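Local atomic coordinates of ATP-dependent 6-phosphofructokinase isozyme 2 (Escherichia coli, PDB entry 3N1C), a protein that catalyses the magnesium-dependent transfer of a phosphate from ATP to fructose 6-phosphate, giving fructose 1,6-bisphosphate in the committing step of glycolysis. Residues P11-A16 with G66-S71; A81-K86 with E115-Q120; I178-L183 with K217-V222; V223-Q228 with C238-P243; G283-L288 with Q301-Y306. One frame throughout, in Å; residues are numbered along the deposited sequence.

Contact 1 (P11-A16 with G66-S71); sequences PSLDSA and GEHLVS. With F6P (6-O-phosphono-beta-D-fructofuranose), chain E.
L13 lays its CD1 methyl over one face of the H68 imidazole, off-centre toward the rim. This is a CH-pi contact, with CD1 4.1 Å from the centroid of the H68 ring. The two side chains cross at about a right angle. Here the small mixed sheet that forms the lid in this ribokinase-like fold meets helix 63-75 of the main domain. Strand 12-16 crosses helix 66-71 at 80°, and the axes come within 8.0 Å. L69, next to H68 on the helix, takes the start of the strand. Its CD2 rests 3.6 Å from P11 CB, while its CD1 faces the S12 carbonyl. F35, from the next lid strand, also meets the H68 ring.

The other side of strand 12-16 faces the sugar. S12 points away from the helix, and its OG, anti to the backbone N (chi1 169°), donates to D14 OD1 at 2.7 Å, nearly in line with the C-O bond. D14 then accepts from two sugar hydroxyls. An alanine at S12 would remove this donor and would probably leave the D14 carboxylate freer to turn away from the sugar. R90, N92 and N43 also bind this ligand, as does K27 of the second subunit. The 2.4 Å between F6P O3 and D14 OD2 is doubtful as a length. F6P O4 donates to D14 OD1 at 2.6 Å.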
# COMPACT_ATOMS: atom_id res chain seq x y z
N PRO A 11 20.14 -23.31 -2.76
CA PRO A 11 20.79 -22.17 -3.41
C PRO A 11 19.79 -21.42 -4.28
O PRO A 11 18.69 -21.91 -4.50
CB PRO A 11 21.86 -22.82 -4.30
CG PRO A 11 21.97 -24.24 -3.82
CD PRO A 11 20.61 -24.59 -3.30
N SER A 12 20.18 -20.25 -4.77
CA SER A 12 19.32 -19.49 -5.65
C SER A 12 20.17 -18.76 -6.68
O SER A 12 21.24 -18.25 -6.36
CB SER A 12 18.51 -18.46 -4.86
OG SER A 12 17.86 -17.54 -5.72
N LEU A 13 19.69 -18.75 -7.92
CA LEU A 13 20.20 -17.82 -8.91
C LEU A 13 19.35 -16.55 -8.78
O LEU A 13 18.19 -16.54 -9.18
CB LEU A 13 20.06 -18.40 -10.32
CG LEU A 13 20.44 -17.48 -11.48
CD1 LEU A 13 21.93 -17.19 -11.48
CD2 LEU A 13 20.01 -18.09 -12.81
N ASP A 14 19.93 -15.51 -8.20
CA ASP A 14 19.19 -14.28 -7.94
C ASP A 14 19.14 -13.38 -9.18
O ASP A 14 20.16 -12.91 -9.66
CB ASP A 14 19.87 -13.49 -6.80
CG ASP A 14 19.61 -14.08 -5.43
OD1 ASP A 14 18.86 -15.07 -5.31
OD2 ASP A 14 20.19 -13.54 -4.46
N SER A 15 17.94 -13.14 -9.69
CA SER A 15 17.77 -12.19 -10.79
C SER A 15 17.30 -10.85 -10.23
O SER A 15 16.52 -10.80 -9.27
CB SER A 15 16.78 -12.72 -11.83
OG SER A 15 15.51 -12.94 -11.24
N ALA A 16 17.79 -9.76 -10.80
CA ALA A 16 17.42 -8.41 -10.37
C ALA A 16 17.02 -7.56 -11.57
O ALA A 16 17.65 -7.62 -12.63
CB ALA A 16 18.56 -7.76 -9.62
N GLY A 66 21.56 -23.63 -12.45
CA GLY A 66 22.62 -24.10 -11.58
C GLY A 66 23.98 -23.77 -12.16
O GLY A 66 24.87 -23.29 -11.45
N GLU A 67 24.15 -24.01 -13.46
CA GLU A 67 25.38 -23.67 -14.16
C GLU A 67 25.67 -22.17 -14.11
O GLU A 67 26.82 -21.76 -13.95
CB GLU A 67 25.31 -24.11 -15.62
CG GLU A 67 25.30 -25.61 -15.81
CD GLU A 67 25.07 -26.00 -17.26
OE1 GLU A 67 24.40 -27.03 -17.49
OE2 GLU A 67 25.54 -25.28 -18.16
N HIS A 68 24.62 -21.37 -14.27
CA HIS A 68 24.73 -19.92 -14.20
C HIS A 68 25.21 -19.48 -12.81
O HIS A 68 26.07 -18.61 -12.68
CB HIS A 68 23.38 -19.28 -14.51
CG HIS A 68 23.46 -17.84 -14.92
ND1 HIS A 68 24.47 -17.00 -14.52
CD2 HIS A 68 22.63 -17.08 -15.68
CE1 HIS A 68 24.28 -15.80 -15.02
NE2 HIS A 68 23.16 -15.82 -15.73
N LEU A 69 24.65 -20.10 -11.78
CA LEU A 69 25.02 -19.81 -10.40
C LEU A 69 26.49 -20.15 -10.15
O LEU A 69 27.24 -19.35 -9.57
CB LEU A 69 24.13 -20.60 -9.44
CG LEU A 69 24.61 -20.74 -7.99
CD1 LEU A 69 24.69 -19.38 -7.32
CD2 LEU A 69 23.69 -21.68 -7.20
N VAL A 70 26.91 -21.33 -10.58
CA VAL A 70 28.30 -21.75 -10.43
C VAL A 70 29.25 -20.80 -11.16
O VAL A 70 30.27 -20.40 -10.61
CB VAL A 70 28.51 -23.19 -10.91
CG1 VAL A 70 29.99 -23.55 -10.91
CG2 VAL A 70 27.73 -24.16 -10.03
N SER A 71 28.90 -20.45 -12.39
CA SER A 71 29.71 -19.52 -13.19
C SER A 71 29.92 -18.18 -12.50
O SER A 71 31.02 -17.62 -12.53
CB SER A 71 29.05 -19.29 -14.55
OG SER A 71 29.86 -18.46 -15.36
O1 F6P E . 19.62 -13.87 2.35
C1 F6P E . 19.61 -13.45 1.02
C2 F6P E . 19.61 -14.71 0.10
O2 F6P E . 19.82 -16.05 0.62
C3 F6P E . 19.32 -14.56 -1.40
O3 F6P E . 20.40 -14.41 -2.26
C4 F6P E . 18.05 -15.24 -1.78
O4 F6P E . 17.48 -15.24 -3.06
C5 F6P E . 17.28 -15.41 -0.50
O5 F6P E . 18.18 -14.87 0.53
C6 F6P E . 16.91 -16.88 -0.23
O6 F6P E . 16.13 -16.92 0.94
P F6P E . 15.78 -18.33 1.72
O1P F6P E . 17.16 -19.12 2.17
O2P F6P E . 14.91 -19.33 0.74
O3P F6P E . 15.02 -18.03 2.93

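Contact 2 (A81-K86 with E115-Q120); sequences ATVEAK and EDEFRQ
E117 reaches from the first turn of helix 115-125 to the end of strand 80-85 and accepts a bond from the K86 backbone. K86 N donates to E117 OE1 at 2.7 Å, and the bond is nearly straight. The donor comes from above the carboxylate plane, 37° out of it. CG of E117 is anti to its carbonyl carbon (chi1 -68°), and the chain runs extended beyond CG, which carries the carboxylate across to the strand. The same OE1 sits 3.1 Å from A85 CA. E117 OE2 is held by N114 N, just before the helix, so both oxygens of this buried carboxylate have a partner.

V83, two residues before A85, fills the tight part. Its CG2 packs 3.7 Å from Q120 CB, and its CG1 lies 3.8 Å from the E117 carbonyl O. L121 of the same helix adds to this apolar patch.

The outer side is looser. E84 and K86 turn their charged ends away from the helix, and K86 NZ stays 6.0 Å from E117 OE1. On the helix surface, R119 and D116 form a salt bridge of their own.

The strand and helix run antiparallel, at 174°. Strand 80-85 is the outermost strand on its side of the parallel sheet, and this helix lies against it, as in the layered alpha/beta/alpha core of the ribokinase fold.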
# COMPACT_ATOMS: atom_id res chain seq x y z
N ALA A 81 32.14 -26.34 -3.80
CA ALA A 81 32.11 -27.78 -3.95
C ALA A 81 30.66 -28.12 -4.21
O ALA A 81 29.82 -28.00 -3.31
CB ALA A 81 32.60 -28.47 -2.69
N THR A 82 30.36 -28.49 -5.45
CA THR A 82 28.97 -28.64 -5.88
C THR A 82 28.58 -30.09 -6.07
O THR A 82 29.42 -30.96 -6.30
CB THR A 82 28.70 -27.90 -7.20
OG1 THR A 82 29.55 -28.43 -8.23
CG2 THR A 82 28.97 -26.41 -7.05
N VAL A 83 27.28 -30.33 -5.98
CA VAL A 83 26.69 -31.62 -6.32
C VAL A 83 25.69 -31.39 -7.45
O VAL A 83 24.83 -30.51 -7.35
CB VAL A 83 25.96 -32.22 -5.10
CG1 VAL A 83 25.06 -33.37 -5.51
CG2 VAL A 83 26.97 -32.66 -4.04
N GLU A 84 25.81 -32.16 -8.52
CA GLU A 84 24.90 -32.07 -9.65
C GLU A 84 23.51 -32.57 -9.27
O GLU A 84 23.34 -33.72 -8.87
CB GLU A 84 25.44 -32.87 -10.84
CG GLU A 84 24.60 -32.79 -12.09
CD GLU A 84 24.63 -31.42 -12.74
OE1 GLU A 84 25.49 -30.59 -12.35
OE2 GLU A 84 23.80 -31.16 -13.64
N ALA A 85 22.51 -31.69 -9.39
CA ALA A 85 21.14 -32.03 -9.04
C ALA A 85 20.24 -32.03 -10.28
O ALA A 85 20.49 -31.30 -11.24
CB ALA A 85 20.60 -31.06 -8.00
N LYS A 86 19.26 -32.94 -10.27
CA LYS A 86 18.26 -33.07 -11.34
C LYS A 86 17.24 -31.93 -11.48
O LYS A 86 16.96 -31.47 -12.59
CB LYS A 86 17.52 -34.41 -11.20
CG LYS A 86 18.32 -35.61 -11.65
CD LYS A 86 17.52 -36.90 -11.49
CE LYS A 86 16.36 -36.96 -12.47
NZ LYS A 86 15.29 -35.99 -12.12
N GLU A 115 17.50 -38.68 -3.02
CA GLU A 115 18.29 -39.40 -2.03
C GLU A 115 19.78 -39.30 -2.33
O GLU A 115 20.58 -39.04 -1.43
CB GLU A 115 17.87 -40.88 -1.96
CG GLU A 115 16.41 -41.12 -1.61
CD GLU A 115 16.10 -40.90 -0.14
OE1 GLU A 115 15.14 -41.53 0.36
OE2 GLU A 115 16.82 -40.11 0.51
N ASP A 116 20.14 -39.51 -3.59
CA ASP A 116 21.54 -39.59 -3.99
C ASP A 116 22.22 -38.24 -3.83
O ASP A 116 23.35 -38.16 -3.35
CB ASP A 116 21.66 -40.05 -5.44
CG ASP A 116 23.10 -40.28 -5.85
OD1 ASP A 116 23.78 -41.12 -5.22
OD2 ASP A 116 23.57 -39.62 -6.81
N GLU A 117 21.53 -37.18 -4.24
CA GLU A 117 22.07 -35.84 -4.20
C GLU A 117 22.33 -35.41 -2.76
O GLU A 117 23.37 -34.84 -2.46
CB GLU A 117 21.12 -34.87 -4.89
CG GLU A 117 21.02 -35.09 -6.39
CD GLU A 117 19.72 -34.56 -6.96
OE1 GLU A 117 19.55 -34.61 -8.20
OE2 GLU A 117 18.86 -34.10 -6.17
N PHE A 118 21.38 -35.69 -1.88
CA PHE A 118 21.56 -35.35 -0.48
C PHE A 118 22.70 -36.14 0.15
O PHE A 118 23.44 -35.63 0.99
CB PHE A 118 20.27 -35.56 0.32
CG PHE A 118 20.37 -35.07 1.74
CD1 PHE A 118 20.78 -35.92 2.75
CD2 PHE A 118 20.09 -33.75 2.04
CE1 PHE A 118 20.89 -35.46 4.06
CE2 PHE A 118 20.19 -33.29 3.34
CZ PHE A 118 20.59 -34.14 4.35
N ARG A 119 22.85 -37.40 -0.27
CA ARG A 119 23.92 -38.24 0.24
C ARG A 119 25.28 -37.67 -0.17
O ARG A 119 26.22 -37.66 0.61
CB ARG A 119 23.78 -39.67 -0.27
CG ARG A 119 24.52 -40.69 0.59
CD ARG A 119 24.98 -41.90 -0.22
NE ARG A 119 26.15 -41.59 -1.04
CZ ARG A 119 26.11 -41.35 -2.34
NH1 ARG A 119 24.95 -41.39 -2.98
NH2 ARG A 119 27.22 -41.07 -3.01
N GLN A 120 25.36 -37.19 -1.41
CA GLN A 120 26.59 -36.58 -1.90
C GLN A 120 26.92 -35.29 -1.14
O GLN A 120 28.08 -34.99 -0.87
CB GLN A 120 26.48 -36.28 -3.39
CG GLN A 120 26.36 -37.51 -4.26
CD GLN A 120 26.16 -37.14 -5.71
OE1 GLN A 120 25.14 -37.47 -6.32
NE2 GLN A 120 27.13 -36.43 -6.28

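Contact 3 (I178-L183 with K217-V222); sequences IGNIEL and KAKRVV
R220 NH1 grips E182 twice. It bonds to the E182 backbone O at 2.9 Å, with the oxygen in the guanidinium plane. It also forms a salt bridge to E182 OE2 at 2.9 Å, meeting that oxygen on its anti side, tilted out of the carboxylate plane. The two side chains lie side by side and point the same way, their flat groups 21° apart. The E182 chain bends at chi2 (-82°), which brings the carboxylate back alongside the arginine. R162 makes a second salt bridge to OE2. A leucine in place of R220 would probably leave the E182 carbonyl without this donor and cost the carboxylate one of its two arginine partners.

Two backbone bonds precede this pair. K219 N donates to I181 O at 2.7 Å, and I181 N donates to K217 O at 3.2 Å. They join I181 and A218 in a single beta bridge. G179 has positive phi after the helix and brings its CA to 3.4 Å from K217 O.

Packing lies outside the bonds. The K219 chain runs obliquely over the carboxylate, with CE 3.4 Å from E182 OE1. Farther along, L183 CD2 touches V222 CG2 at 3.8 Å, and M262 covers both.

The two segments run nearly parallel, 14° apart. R220 and V222 go on to bond V184, so strand 221-224 lies alongside strand 183-184 and carries on the parallel sheet of this alpha/beta fold.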
# COMPACT_ATOMS: atom_id res chain seq x y z
N ILE A 178 19.53 -30.30 19.07
CA ILE A 178 20.71 -31.15 19.01
C ILE A 178 21.77 -30.60 19.96
O ILE A 178 22.48 -31.35 20.62
CB ILE A 178 21.28 -31.24 17.58
CG1 ILE A 178 20.30 -31.97 16.66
CG2 ILE A 178 22.63 -31.93 17.57
CD1 ILE A 178 19.96 -33.38 17.11
N GLY A 179 21.84 -29.27 20.03
CA GLY A 179 22.70 -28.62 21.00
C GLY A 179 24.14 -28.46 20.56
O GLY A 179 24.55 -28.98 19.52
N ASN A 180 24.91 -27.73 21.37
CA ASN A 180 26.30 -27.43 21.06
C ASN A 180 26.49 -26.68 19.74
O ASN A 180 27.54 -26.79 19.11
CB ASN A 180 27.13 -28.71 21.07
CG ASN A 180 27.23 -29.32 22.45
OD1 ASN A 180 27.62 -28.64 23.41
ND2 ASN A 180 26.88 -30.59 22.57
N ILE A 181 25.49 -25.91 19.34
CA ILE A 181 25.64 -25.07 18.15
C ILE A 181 26.59 -23.93 18.50
O ILE A 181 26.39 -23.23 19.50
CB ILE A 181 24.30 -24.53 17.65
CG1 ILE A 181 23.30 -25.68 17.51
CG2 ILE A 181 24.46 -23.81 16.31
CD1 ILE A 181 23.75 -26.77 16.55
N GLU A 182 27.62 -23.75 17.69
CA GLU A 182 28.66 -22.76 17.97
C GLU A 182 28.10 -21.34 18.04
O GLU A 182 28.51 -20.54 18.88
CB GLU A 182 29.76 -22.83 16.92
CG GLU A 182 30.61 -24.09 16.98
CD GLU A 182 31.71 -24.00 18.04
OE1 GLU A 182 32.24 -25.06 18.44
OE2 GLU A 182 32.05 -22.87 18.45
N LEU A 183 27.16 -21.03 17.15
CA LEU A 183 26.65 -19.67 17.02
C LEU A 183 25.28 -19.73 16.37
O LEU A 183 25.09 -20.46 15.40
CB LEU A 183 27.58 -18.86 16.13
CG LEU A 183 27.76 -17.34 16.28
CD1 LEU A 183 28.08 -16.72 14.93
CD2 LEU A 183 26.56 -16.66 16.90
N LYS A 217 22.31 -25.38 24.50
CA LYS A 217 21.81 -25.55 23.14
C LYS A 217 22.68 -24.79 22.13
O LYS A 217 22.88 -25.26 21.01
CB LYS A 217 20.34 -25.12 23.04
CG LYS A 217 19.39 -26.11 23.72
CD LYS A 217 17.96 -25.58 23.78
CE LYS A 217 17.04 -26.59 24.45
NZ LYS A 217 15.65 -26.07 24.64
N ALA A 218 23.19 -23.64 22.54
CA ALA A 218 24.15 -22.90 21.72
C ALA A 218 25.26 -22.33 22.60
O ALA A 218 25.02 -21.96 23.75
CB ALA A 218 23.45 -21.79 20.94
N LYS A 219 26.46 -22.26 22.05
CA LYS A 219 27.60 -21.71 22.76
C LYS A 219 27.55 -20.18 22.76
O LYS A 219 27.96 -19.53 23.72
CB LYS A 219 28.91 -22.17 22.12
CG LYS A 219 29.07 -23.69 22.06
CD LYS A 219 30.47 -24.05 21.57
CE LYS A 219 30.62 -25.55 21.37
NZ LYS A 219 30.22 -26.31 22.60
N ARG A 220 27.02 -19.62 21.67
CA ARG A 220 26.89 -18.18 21.53
C ARG A 220 25.57 -17.85 20.88
O ARG A 220 25.14 -18.53 19.94
CB ARG A 220 28.02 -17.63 20.67
CG ARG A 220 29.40 -17.93 21.19
CD ARG A 220 30.45 -17.75 20.12
NE ARG A 220 31.72 -18.31 20.54
CZ ARG A 220 32.05 -19.59 20.43
NH1 ARG A 220 31.20 -20.45 19.88
NH2 ARG A 220 33.23 -20.01 20.85
N VAL A 221 24.92 -16.79 21.36
CA VAL A 221 23.71 -16.29 20.72
C VAL A 221 23.90 -14.81 20.43
O VAL A 221 24.12 -14.01 21.34
CB VAL A 221 22.48 -16.46 21.63
CG1 VAL A 221 21.26 -15.83 20.97
CG2 VAL A 221 22.23 -17.93 21.94
N VAL A 222 23.83 -14.43 19.15
CA VAL A 222 23.89 -13.02 18.78
C VAL A 222 22.55 -12.61 18.22
O VAL A 222 22.14 -13.08 17.16
CB VAL A 222 25.00 -12.74 17.75
CG1 VAL A 222 24.98 -11.26 17.34
CG2 VAL A 222 26.36 -13.11 18.32

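Contact 4 (V223-Q228 with C238-P243); sequences VSLGPQ and CIQVVP
The nucleotide-binding loop at the end of strand 221-224 meets the end of strand 238-241 here. Residues S224 to Q228 belong to the site for the substrate ATP, which is shared between dimer partners. The two strands are the outer members of a small antiparallel sheet, with strand 230-233 between them.

L225 sets its CD1 methyl 3.7 Å from Q240 NE2, and the two side chains cross at about a right angle. CG of Q240 is anti to its backbone N (chi1 -176°). The chain then runs extended, which brings the amide to the loop. L231 of the middle strand touches both side chains.

A water joins the two glutamines. It donates to Q228 OE1 at 2.8 Å and accepts from Q240 NE2 at 2.8 Å. The other end of the Q228 amide leaves the chain: NE2 bonds to P227 O of the third subunit, and P227 O here receives the matching bond from Q228 of that subunit.

The loop backbone rests on the chain that follows the second strand. P243 CD lies 3.7 Å from P227 O, and V242 CG2 lies 3.9 Å from Q228 O. The loop itself is pinned by a bond from Q228 N to L225 O. G226 has positive phi, and a side chain there would strike the P227 ring.

The two segments thus meet through one water and light van der Waals contact, with no direct polar bond between them. The Q228 amide is held at both ends, by the water and by the third subunit, which is likely to limit how far it can turn.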
# COMPACT_ATOMS: atom_id res chain seq x y z
N VAL A 223 21.85 -11.75 18.95
CA VAL A 223 20.53 -11.32 18.53
C VAL A 223 20.66 -10.09 17.63
O VAL A 223 21.16 -9.05 18.07
CB VAL A 223 19.61 -11.01 19.73
CG1 VAL A 223 18.18 -10.83 19.26
CG2 VAL A 223 19.70 -12.13 20.77
N SER A 224 20.25 -10.22 16.38
CA SER A 224 20.26 -9.08 15.47
C SER A 224 19.09 -8.18 15.82
O SER A 224 17.96 -8.65 15.96
CB SER A 224 20.16 -9.54 14.03
OG SER A 224 19.04 -10.38 13.86
N LEU A 225 19.36 -6.88 15.94
CA LEU A 225 18.36 -5.91 16.38
C LEU A 225 18.13 -4.84 15.33
O LEU A 225 17.75 -3.71 15.65
CB LEU A 225 18.81 -5.26 17.69
CG LEU A 225 19.09 -6.18 18.88
CD1 LEU A 225 19.76 -5.40 20.01
CD2 LEU A 225 17.80 -6.83 19.36
N GLY A 226 18.37 -5.18 14.07
CA GLY A 226 18.18 -4.24 12.98
C GLY A 226 19.09 -3.03 13.08
O GLY A 226 20.30 -3.17 13.23
N PRO A 227 18.50 -1.82 13.01
CA PRO A 227 19.25 -0.56 13.10
C PRO A 227 19.90 -0.35 14.47
O PRO A 227 20.79 0.49 14.60
CB PRO A 227 18.17 0.50 12.87
CG PRO A 227 16.89 -0.19 13.23
CD PRO A 227 17.08 -1.57 12.70
N GLN A 228 19.47 -1.11 15.47
CA GLN A 228 20.04 -0.98 16.81
C GLN A 228 21.25 -1.88 17.02
O GLN A 228 21.81 -1.94 18.11
CB GLN A 228 18.99 -1.28 17.88
CG GLN A 228 17.78 -0.37 17.81
CD GLN A 228 16.87 -0.55 19.00
OE1 GLN A 228 16.88 -1.59 19.66
NE2 GLN A 228 16.07 0.48 19.29
N CYS A 238 28.38 -10.64 28.07
CA CYS A 238 27.32 -10.09 27.24
C CYS A 238 27.81 -8.76 26.70
O CYS A 238 28.45 -7.99 27.43
CB CYS A 238 26.05 -9.88 28.06
SG CYS A 238 24.80 -8.85 27.25
N ILE A 239 27.54 -8.50 25.43
CA ILE A 239 27.83 -7.19 24.85
C ILE A 239 26.78 -6.78 23.82
O ILE A 239 26.35 -7.59 22.99
CB ILE A 239 29.22 -7.13 24.20
CG1 ILE A 239 29.49 -5.71 23.68
CG2 ILE A 239 29.33 -8.12 23.07
CD1 ILE A 239 30.84 -5.54 23.01
N GLN A 240 26.37 -5.52 23.89
CA GLN A 240 25.51 -4.95 22.86
C GLN A 240 26.27 -3.88 22.11
O GLN A 240 26.92 -3.02 22.72
CB GLN A 240 24.22 -4.38 23.44
CG GLN A 240 23.27 -3.86 22.35
CD GLN A 240 21.94 -3.35 22.89
OE1 GLN A 240 21.59 -3.60 24.05
NE2 GLN A 240 21.20 -2.63 22.05
N VAL A 241 26.19 -3.93 20.79
CA VAL A 241 26.90 -3.00 19.92
C VAL A 241 25.92 -2.32 18.99
O VAL A 241 25.13 -2.99 18.32
CB VAL A 241 27.93 -3.75 19.05
CG1 VAL A 241 28.69 -2.77 18.17
CG2 VAL A 241 28.89 -4.56 19.93
N VAL A 242 25.95 -1.00 18.96
CA VAL A 242 25.16 -0.20 18.03
C VAL A 242 26.10 0.34 16.96
O VAL A 242 27.21 0.79 17.27
CB VAL A 242 24.43 0.96 18.75
CG1 VAL A 242 25.43 1.97 19.29
CG2 VAL A 242 23.41 1.63 17.84
N PRO A 243 25.69 0.27 15.69
CA PRO A 243 26.57 0.82 14.64
C PRO A 243 26.65 2.34 14.74
O PRO A 243 25.82 2.96 15.40
CB PRO A 243 25.86 0.44 13.33
CG PRO A 243 24.58 -0.21 13.69
CD PRO A 243 24.40 -0.19 15.17
O HOH W 1 18.48 -2.11 21.86

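Contact 5 (G283-L288 with Q301-Y306); sequences GSAATL and QKIYAY
S284 O takes the T287 hydroxyl at 3.1 Å from OG1, and weak backbone bonds from T287 N and L288 N also reach it. This carbonyl lies on helix 272-288. The side chain of S284 faces the other helix instead. Its OG, anti to the backbone N (chi1 173°), lies 3.3 Å from I303 CD1.

I303 has the largest share of the contact. Its CG1 is anti to the carbonyl carbon (chi1 -62°), and the extended end sends CD1 between S284, A285 and L288. CD1 is 4.3 Å from A285 CB. L288 comes to meet it tip to tip, with its CD1 4.2 Å from I303 CD1. A281 and P244 also pack on I303. At the margin, L288 CD1 lies 4.4 Å from K302 NZ, which forms a salt bridge with D299.

The axes of the two short segments come within 9.5 Å at 138°, an oblique packing of the C-terminal helix 297-307 against helix 272-288. Helix 272-288 also carries site residues: S284 belongs to the substrate ATP site and A286 to the potassium site. Y306 OH reaches D203 of the third subunit.

Only van der Waals contacts hold the two segments together here. The methyl of I303 lies against the hydroxyl of S284, an ATP-site residue, so the C-terminal helix probably borders that site on this side.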
# COMPACT_ATOMS: atom_id res chain seq x y z
N GLY A 283 27.42 -5.98 8.97
CA GLY A 283 26.00 -5.75 8.73
C GLY A 283 25.79 -4.31 8.31
O GLY A 283 25.10 -4.02 7.33
N SER A 284 26.41 -3.39 9.04
CA SER A 284 26.29 -1.97 8.76
C SER A 284 26.89 -1.62 7.39
O SER A 284 26.28 -0.88 6.61
CB SER A 284 26.92 -1.15 9.88
OG SER A 284 26.96 0.23 9.57
N ALA A 285 28.06 -2.16 7.09
CA ALA A 285 28.71 -1.89 5.80
C ALA A 285 27.84 -2.35 4.63
O ALA A 285 27.79 -1.69 3.59
CB ALA A 285 30.09 -2.56 5.74
N ALA A 286 27.18 -3.49 4.78
CA ALA A 286 26.31 -3.99 3.71
C ALA A 286 25.16 -3.01 3.44
O ALA A 286 24.81 -2.75 2.29
CB ALA A 286 25.77 -5.37 4.04
N THR A 287 24.59 -2.46 4.51
CA THR A 287 23.42 -1.60 4.36
C THR A 287 23.78 -0.19 3.88
O THR A 287 22.90 0.62 3.62
CB THR A 287 22.56 -1.54 5.65
OG1 THR A 287 23.18 -0.68 6.61
CG2 THR A 287 22.40 -2.92 6.26
N LEU A 288 25.08 0.09 3.78
CA LEU A 288 25.54 1.33 3.18
C LEU A 288 25.24 1.34 1.68
O LEU A 288 25.03 2.39 1.08
CB LEU A 288 27.05 1.48 3.35
CG LEU A 288 27.65 1.84 4.71
CD1 LEU A 288 29.16 1.80 4.61
CD2 LEU A 288 27.18 3.21 5.16
N GLN A 301 35.94 -2.50 7.66
CA GLN A 301 37.10 -2.17 8.47
C GLN A 301 36.99 -0.77 9.08
O GLN A 301 37.38 -0.54 10.23
CB GLN A 301 38.39 -2.28 7.64
CG GLN A 301 39.66 -2.24 8.48
CD GLN A 301 39.66 -3.29 9.58
OE1 GLN A 301 39.13 -4.39 9.41
NE2 GLN A 301 40.24 -2.95 10.72
N LYS A 302 36.48 0.17 8.29
CA LYS A 302 36.32 1.54 8.75
C LYS A 302 35.34 1.60 9.92
O LYS A 302 35.58 2.29 10.92
CB LYS A 302 35.83 2.41 7.60
CG LYS A 302 35.23 3.74 8.02
CD LYS A 302 34.53 4.41 6.84
CE LYS A 302 33.66 3.41 6.07
NZ LYS A 302 32.97 4.00 4.87
N ILE A 303 34.24 0.87 9.81
CA ILE A 303 33.23 0.87 10.86
C ILE A 303 33.71 0.10 12.08
O ILE A 303 33.48 0.52 13.22
CB ILE A 303 31.88 0.32 10.35
CG1 ILE A 303 31.33 1.21 9.22
CG2 ILE A 303 30.89 0.23 11.48
CD1 ILE A 303 30.09 0.65 8.53
N TYR A 304 34.40 -1.01 11.85
CA TYR A 304 34.93 -1.83 12.93
C TYR A 304 36.03 -1.09 13.71
O TYR A 304 36.09 -1.16 14.94
CB TYR A 304 35.47 -3.16 12.39
CG TYR A 304 36.11 -4.05 13.44
CD1 TYR A 304 37.48 -4.25 13.47
CD2 TYR A 304 35.33 -4.70 14.39
CE1 TYR A 304 38.06 -5.07 14.42
CE2 TYR A 304 35.90 -5.50 15.35
CZ TYR A 304 37.27 -5.69 15.36
OH TYR A 304 37.83 -6.51 16.31
N ALA A 305 36.90 -0.40 12.99
CA ALA A 305 37.93 0.42 13.63
C ALA A 305 37.26 1.42 14.57
O ALA A 305 37.71 1.62 15.70
CB ALA A 305 38.75 1.15 12.58
N TYR A 306 36.20 2.07 14.09
CA TYR A 306 35.47 3.02 14.92
C TYR A 306 34.93 2.34 16.17
O TYR A 306 35.14 2.81 17.28
CB TYR A 306 34.33 3.67 14.14
CG TYR A 306 33.73 4.85 14.86
CD1 TYR A 306 32.47 4.77 15.45
CD2 TYR A 306 34.43 6.04 14.98
CE1 TYR A 306 31.93 5.86 16.11
CE2 TYR A 306 33.90 7.13 15.64
CZ TYR A 306 32.65 7.04 16.21
OH TYR A 306 32.14 8.13 16.86

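Overall arrangement
Contacts 1, 3 and 5 are buried, while contacts 2 and 4 are partly open. Contacts 1 and 2 lie in neighbouring parts of the fold and touch through V70 and T82. Contact 1 joins lid to main domain by apolar packing, with polar atoms turned to the sugar; contact 2 ends in one charged bond to backbone. Contact 3 has the richest polar network and shares strand 221-224 with contact 4, where a water replaces direct bonds. Contacts 4 and 5 touch through P243 and S284, and both reach the third subunit. Contacts 1 and 4, at the sugar and ATP sites, have centres about 32 Å apart within this chain.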